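Lectin (Polyandrocarpa misakiensis, PDB 1BYF) binds galactose through a calcium ion as a homodimeric C-type lectin and takes part in the animal's defence against microorganisms. Local coordinates at residues G18-C21 against Q22-M26; M33-S36 against T37-K40; A41-A44 against F45-V48. All blocks are in the same frame, centred on the assembly; numbering follows the deposited sequence.

Contact 1: residues G18-C21 against Q22-M26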
loop_
_atom_site.group_PDB
_atom_site.type_symbol
_atom_site.label_atom_id
_atom_site.label_comp_id
_atom_site.label_asym_id
_atom_site.label_seq_id
_atom_site.Cartn_x
_atom_site.Cartn_y
_atom_site.Cartn_z
ATOM N N GLY A 18 12.038 -11.550 1.110
ATOM C CA GLY A 18 13.163 -10.675 0.778
ATOM C C GLY A 18 13.444 -10.698 -0.722
ATOM O O GLY A 18 13.577 -9.669 -1.384
ATOM N N THR A 19 13.531 -11.890 -1.286
ATOM C CA THR A 19 13.775 -12.096 -2.706
ATOM C C THR A 19 12.644 -11.523 -3.554
ATOM O O THR A 19 12.861 -10.962 -4.629
ATOM C CB THR A 19 13.864 -13.617 -2.981
ATOM O OG1 THR A 19 14.942 -14.156 -2.203
ATOM C CG2 THR A 19 14.107 -13.900 -4.451
ATOM N N TYR A 20 11.420 -11.699 -3.073
ATOM C CA TYR A 20 10.230 -11.193 -3.750
ATOM C C TYR A 20 10.357 -9.687 -3.958
ATOM O O TYR A 20 10.136 -9.172 -5.053
ATOM C CB TYR A 20 8.996 -11.527 -2.904
ATOM C CG TYR A 20 7.685 -10.979 -3.421
ATOM C CD1 TYR A 20 7.317 -9.666 -3.159
ATOM C CD2 TYR A 20 6.817 -11.765 -4.167
ATOM C CE1 TYR A 20 6.126 -9.149 -3.626
ATOM C CE2 TYR A 20 5.615 -11.263 -4.632
ATOM C CZ TYR A 20 5.282 -9.955 -4.359
ATOM O OH TYR A 20 4.109 -9.401 -4.822
ATOM N N CYS A 21 10.707 -8.975 -2.887
ATOM C CA CYS A 21 10.849 -7.525 -2.960
ATOM C C CYS A 21 12.043 -7.134 -3.829
ATOM O O CYS A 21 11.972 -6.233 -4.664
ATOM C CB CYS A 21 10.972 -6.893 -1.576
ATOM S SG CYS A 21 9.533 -7.061 -0.492
ATOM N N GLN A 22 13.161 -7.825 -3.627
ATOM C CA GLN A 22 14.387 -7.548 -4.367
ATOM C C GLN A 22 14.200 -7.678 -5.872
ATOM O O GLN A 22 14.727 -6.863 -6.633
ATOM C CB GLN A 22 15.518 -8.472 -3.906
ATOM C CG GLN A 22 16.048 -8.180 -2.515
ATOM C CD GLN A 22 16.772 -6.854 -2.406
ATOM O OE1 GLN A 22 17.945 -6.728 -2.769
ATOM N NE2 GLN A 22 16.072 -5.849 -1.889
ATOM N N SER A 23 13.467 -8.697 -6.302
ATOM C CA SER A 23 13.230 -8.932 -7.718
ATOM C C SER A 23 12.423 -7.796 -8.343
ATOM O O SER A 23 12.371 -7.656 -9.562
ATOM C CB SER A 23 12.470 -10.247 -7.910
ATOM O OG SER A 23 11.178 -10.138 -7.323
ATOM N N ARG A 24 11.774 -7.003 -7.500
ATOM C CA ARG A 24 10.963 -5.886 -7.952
ATOM C C ARG A 24 11.692 -4.553 -7.826
ATOM O O ARG A 24 11.071 -3.508 -8.028
ATOM C CB ARG A 24 9.681 -5.822 -7.124
ATOM C CG ARG A 24 8.407 -6.225 -7.831
ATOM C CD ARG A 24 7.392 -6.709 -6.787
ATOM N NE ARG A 24 7.559 -8.147 -6.665
ATOM C CZ ARG A 24 6.788 -9.067 -7.220
ATOM N NH1 ARG A 24 5.712 -8.753 -7.921
ATOM N NH2 ARG A 24 7.103 -10.346 -7.042
ATOM N N GLY A 25 12.966 -4.580 -7.469
ATOM C CA GLY A 25 13.731 -3.353 -7.290
ATOM C C GLY A 25 13.392 -2.677 -5.967
ATOM O O GLY A 25 13.666 -1.491 -5.777
ATOM N N MET A 26 12.825 -3.439 -5.032
ATOM C CA MET A 26 12.444 -2.892 -3.735
ATOM C C MET A 26 13.076 -3.709 -2.612
ATOM O O MET A 26 13.868 -4.608 -2.889
ATOM C CB MET A 26 10.920 -2.913 -3.601
ATOM C CG MET A 26 10.167 -2.439 -4.840
ATOM S SD MET A 26 8.378 -2.443 -4.577
ATOM C CE MET A 26 8.217 -1.048 -3.477
#

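Contact 2: residues M33-S36 against T37-K40. With ZN (zinc ion), chain I.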
loop_
_atom_site.group_PDB
_atom_site.type_symbol
_atom_site.label_atom_id
_atom_site.label_comp_id
_atom_site.label_asym_id
_atom_site.label_seq_id
_atom_site.Cartn_x
_atom_site.Cartn_y
_atom_site.Cartn_z
ATOM N N MET A 33 9.105 1.782 8.180
ATOM C CA MET A 33 8.512 1.475 9.481
ATOM C C MET A 33 9.022 2.407 10.579
ATOM O O MET A 33 8.408 2.506 11.640
ATOM C CB MET A 33 8.769 0.022 9.872
ATOM C CG MET A 33 8.127 -0.994 8.939
ATOM S SD MET A 33 6.338 -0.934 8.926
ATOM C CE MET A 33 5.888 -1.676 10.485
ATOM N N ARG A 34 10.126 3.089 10.328
ATOM C CA ARG A 34 10.705 4.013 11.303
ATOM C C ARG A 34 10.271 5.448 11.027
ATOM O O ARG A 34 10.662 6.395 11.707
ATOM C CB ARG A 34 12.231 3.893 11.282
ATOM C CG ARG A 34 12.737 2.473 11.518
ATOM C CD ARG A 34 14.230 2.465 11.823
ATOM N NE ARG A 34 15.037 2.949 10.710
ATOM C CZ ARG A 34 15.470 2.280 9.661
ATOM N NH1 ARG A 34 15.203 0.991 9.481
ATOM N NH2 ARG A 34 16.200 2.909 8.740
ATOM N N ASP A 35 9.429 5.618 10.017
ATOM C CA ASP A 35 8.913 6.927 9.600
ATOM C C ASP A 35 7.527 7.122 10.192
ATOM O O ASP A 35 6.599 6.367 9.900
ATOM C CB ASP A 35 8.924 6.954 8.078
ATOM C CG ASP A 35 8.422 8.186 7.375
ATOM O OD1 ASP A 35 7.314 8.669 7.692
ATOM O OD2 ASP A 35 9.125 8.682 6.465
ATOM N N SER A 36 7.354 8.127 11.041
ATOM C CA SER A 36 6.105 8.392 11.731
ATOM C C SER A 36 4.867 8.432 10.852
ATOM O O SER A 36 3.836 7.879 11.259
ATOM C CB SER A 36 6.201 9.699 12.538
ATOM O OG SER A 36 6.426 10.794 11.669
ATOM N N THR A 37 4.918 9.076 9.694
ATOM C CA THR A 37 3.733 9.118 8.836
ATOM C C THR A 37 3.504 7.773 8.154
ATOM O O THR A 37 2.397 7.236 8.195
ATOM C CB THR A 37 3.821 10.232 7.772
ATOM O OG1 THR A 37 3.717 11.505 8.425
ATOM C CG2 THR A 37 2.682 10.135 6.765
ATOM N N MET A 38 4.534 7.271 7.477
ATOM C CA MET A 38 4.408 6.031 6.737
ATOM C C MET A 38 4.042 4.806 7.554
ATOM O O MET A 38 3.254 3.985 7.065
ATOM C CB MET A 38 5.670 5.742 5.897
ATOM C CG MET A 38 5.588 6.465 4.557
ATOM S SD MET A 38 4.621 5.697 3.268
ATOM C CE MET A 38 3.533 4.551 4.056
ATOM N N VAL A 39 4.614 4.669 8.752
ATOM C CA VAL A 39 4.305 3.481 9.556
ATOM C C VAL A 39 2.828 3.469 9.922
ATOM O O VAL A 39 2.155 2.428 9.926
ATOM C CB VAL A 39 5.226 3.373 10.778
ATOM C CG1 VAL A 39 4.943 4.433 11.831
ATOM C CG2 VAL A 39 5.133 1.983 11.403
ATOM N N LYS A 40 2.290 4.668 10.180
ATOM C CA LYS A 40 0.870 4.735 10.510
ATOM C C LYS A 40 0.032 4.431 9.273
ATOM O O LYS A 40 -0.991 3.758 9.446
ATOM C CB LYS A 40 0.447 6.038 11.172
ATOM C CG LYS A 40 1.200 6.393 12.428
ATOM C CD LYS A 40 1.425 5.297 13.444
ATOM C CE LYS A 40 0.214 4.978 14.294
ATOM N NZ LYS A 40 -0.299 3.598 14.079
HETATM ZN ZN ZN I . 8.571 10.461 5.560
HETATM O O HOH W 1 6.440 10.564 5.781
HETATM O O HOH W 2 8.805 11.849 7.246
#

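Contact 3: residues A41-A44 against F45-V48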
loop_
_atom_site.group_PDB
_atom_site.type_symbol
_atom_site.label_atom_id
_atom_site.label_comp_id
_atom_site.label_asym_id
_atom_site.label_seq_id
_atom_site.Cartn_x
_atom_site.Cartn_y
_atom_site.Cartn_z
ATOM N N ALA A 41 0.451 4.889 8.095
ATOM C CA ALA A 41 -0.319 4.582 6.889
ATOM C C ALA A 41 -0.262 3.073 6.627
ATOM O O ALA A 41 -1.266 2.427 6.313
ATOM C CB ALA A 41 0.222 5.311 5.670
ATOM N N ILE A 42 0.942 2.531 6.750
ATOM C CA ILE A 42 1.179 1.104 6.550
ATOM C C ILE A 42 0.327 0.306 7.530
ATOM O O ILE A 42 -0.370 -0.625 7.115
ATOM C CB ILE A 42 2.673 0.743 6.674
ATOM C CG1 ILE A 42 3.457 1.208 5.435
ATOM C CG2 ILE A 42 2.884 -0.754 6.867
ATOM C CD1 ILE A 42 4.963 1.216 5.613
ATOM N N LEU A 43 0.355 0.672 8.809
ATOM C CA LEU A 43 -0.417 -0.043 9.815
ATOM C C LEU A 43 -1.914 0.170 9.645
ATOM O O LEU A 43 -2.680 -0.724 10.016
ATOM C CB LEU A 43 0.037 0.291 11.237
ATOM C CG LEU A 43 1.390 -0.295 11.666
ATOM C CD1 LEU A 43 1.756 0.171 13.071
ATOM C CD2 LEU A 43 1.365 -1.819 11.605
ATOM N N ALA A 44 -2.342 1.289 9.067
ATOM C CA ALA A 44 -3.770 1.501 8.838
ATOM C C ALA A 44 -4.273 0.497 7.799
ATOM O O ALA A 44 -5.384 -0.023 7.892
ATOM C CB ALA A 44 -4.064 2.920 8.389
ATOM N N PHE A 45 -3.431 0.193 6.814
ATOM C CA PHE A 45 -3.784 -0.763 5.769
ATOM C C PHE A 45 -3.858 -2.176 6.350
ATOM O O PHE A 45 -4.819 -2.915 6.130
ATOM C CB PHE A 45 -2.766 -0.721 4.634
ATOM C CG PHE A 45 -3.009 -1.561 3.417
ATOM C CD1 PHE A 45 -2.738 -2.924 3.414
ATOM C CD2 PHE A 45 -3.495 -0.997 2.254
ATOM C CE1 PHE A 45 -2.952 -3.693 2.282
ATOM C CE2 PHE A 45 -3.708 -1.754 1.113
ATOM C CZ PHE A 45 -3.435 -3.108 1.127
ATOM N N THR A 46 -2.802 -2.578 7.062
ATOM C CA THR A 46 -2.766 -3.925 7.624
ATOM C C THR A 46 -3.845 -4.126 8.678
ATOM O O THR A 46 -4.332 -5.248 8.838
ATOM C CB THR A 46 -1.381 -4.300 8.178
ATOM O OG1 THR A 46 -1.091 -3.448 9.289
ATOM C CG2 THR A 46 -0.325 -4.121 7.094
ATOM N N GLU A 47 -4.248 -3.070 9.376
ATOM C CA GLU A 47 -5.314 -3.186 10.358
ATOM C C GLU A 47 -6.598 -3.666 9.676
ATOM O O GLU A 47 -7.339 -4.485 10.220
ATOM C CB GLU A 47 -5.606 -1.860 11.058
ATOM C CG GLU A 47 -6.593 -1.939 12.209
ATOM C CD GLU A 47 -8.049 -1.949 11.807
ATOM O OE1 GLU A 47 -8.418 -1.430 10.727
ATOM O OE2 GLU A 47 -8.881 -2.497 12.560
ATOM N N VAL A 48 -6.898 -3.080 8.513
ATOM C CA VAL A 48 -8.113 -3.450 7.799
ATOM C C VAL A 48 -8.011 -4.911 7.360
ATOM O O VAL A 48 -8.943 -5.698 7.509
ATOM C CB VAL A 48 -8.363 -2.581 6.552
ATOM C CG1 VAL A 48 -9.534 -3.104 5.731
ATOM C CG2 VAL A 48 -8.630 -1.136 6.957
HETATM O O HOH W 3 -7.356 0.795 9.616
#

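Contact 1: residues G18-C21 against Q22-M26
Gln22 packs its CB and CG against the carbonyl of Gly18, and its backbone N makes an i to i+4 helical bond to Gly18 O (2.9 Å). Ser23 N makes the next one, to Thr19 O, and the side chain adds another: Ser23 OG, held between the backbone N and the carbonyl carbon (chi1 65°), donates to Tyr20 O at 2.7 Å. A small hydroxyl suits a helix end, where it can fold back onto a carbonyl. Arg24 NE reaches Tyr20 O from the opposite face of its plane, at 3.2 Å and nearly straight. Tyr20 O, gripped twice, sits at the guanidinium's edge, in its plane, so this bond helps to set how the group is turned. Bent at chi3, Arg24 lays its guanidinium nearly flat on one face of the Tyr20 ring, planes 16° apart, Arg24 CZ 3.6 Å from the ring centroid and NH2 nearer the rim, by Tyr20 CE2: a stacked cation-pi pair. Gly25, with positive phi, is the C-prime residue of a Schellman motif. Its N bonds Gln22 O, while Met26 N bonds Cys21 O (2.9 Å), which also accepts from Arg24 N. At the dimer interface, Glu4 of the second subunit forms a salt bridge with Arg24 NH1 and a hydrogen bond with Tyr20 OH. Cys21 ties helix 14-22 to strand 115-122 through its disulfide with Cys119, and buried Met26 leans on strands 3-8 and 115-122 just before strand 27-28.

Contact 2: residues M33-S36 against T37-K40
Asp35 caps the start of helix 36-49: it is the N-cap residue, and its carboxylate takes up N-H groups that the first turn cannot pair within the helix. The capping bonds fall on one oxygen. Met38 N donates to Asp35 OD1 almost straight (3.1 Å, 173°), arriving from above the carboxylate plane, and Thr37 N adds a weak bond to the same atom. With CG anti to the backbone N, chi1 of 179° swings the carboxylate forward to these N-H groups. Asp35 O meanwhile begins the regular helical pattern by accepting Val39 N at 2.9 Å. An aspartate suits this place because its short chain reaches the first turn and its negative charge probably suits both the positive end of the helix and the zinc ion.

Van der Waals packing surrounds the buried Val39, whose CG1 lies against Asp35 O and CG2 against Met33 O. The apolar pair is Met33 CE with Val39 CG2, 3.8 Å apart; the flexible thioether, bent at chi2 and chi3, crosses the valine at about a right angle. The rest of the Met38 side chain packs on Tyr3 and Ile5 of strand 3-8 and on Phe45 of the second subunit.

Metal coordination occupies the other carboxylate oxygen. Asp35 OD2 binds a zinc ion at 2.1 Å, and a water on that zinc donates to Asp35 OD1 at 2.8 Å.

Contact 3: residues A41-A44 against F45-V48
Thr46 turns back over the helical turn that precedes it, and its side chain can be traced atom by atom. Thr46 CB stands 4.0 Å from Ile42 O. One branch, the methyl, comes closer: Thr46 CG2 lies 3.5 Å from Ile42 O. The other, OG1, lies between the backbone N and the carbonyl carbon (chi1 65°), a rotation that carries the hydroxyl over Leu43. There Thr46 OG1 donates to Leu43 O at 3.2 Å, meeting it nearly side-on (C=O...OG1 104°) from above the carbonyl plane, and touches Leu43 CA. Leu43 CD2 also packs on Thr46 OG1, 3.7 Å away. Leu43 O is gripped twice, for Glu47 N (2.9 Å) approaches it from the same face of the carbonyl plane. These are successive turns of helix 36-49 of the C-type lectin fold, with i to i+4 bonds from Phe45 N to Ala41 O and from Thr46 N to Ile42 O. Threonine suits its buried place because the helix carbonyl meets its polar atom, which is also bonded to Asn104, while the side chain as a whole packs among Phe7, Tyr53 and Ile99. Ile42 and Phe45 meet strand 3-8, the Phe45 ring stacking on Phe7. The small side chains of Ala41 and Ala44 suit a surface on which the second subunit packs closely, its Phe45 on Ala41 and its Val48 on Ala44. A water donates both to Ala44 O (2.7 Å) and to Glu47 OE1.

The three contacts follow one another along the chain within a single C-type lectin domain. Contact 1 ends helix 14-22, contact 2 starts helix 36-49, and contact 3 continues that helix. Contacts 2 and 3, with centres 11 Å apart, touch where Met33 SD packs on Ile42 CG2 (4.0 Å). Contact 1 stands apart, its centre about 20 Å from that of contact 2 and 21 Å from that of contact 3. Strand 3-8 is a common neighbour, packed on by side chains from all three. Each contact also reaches the second subunit, so both helices help to build the homodimer as well as the domain itself.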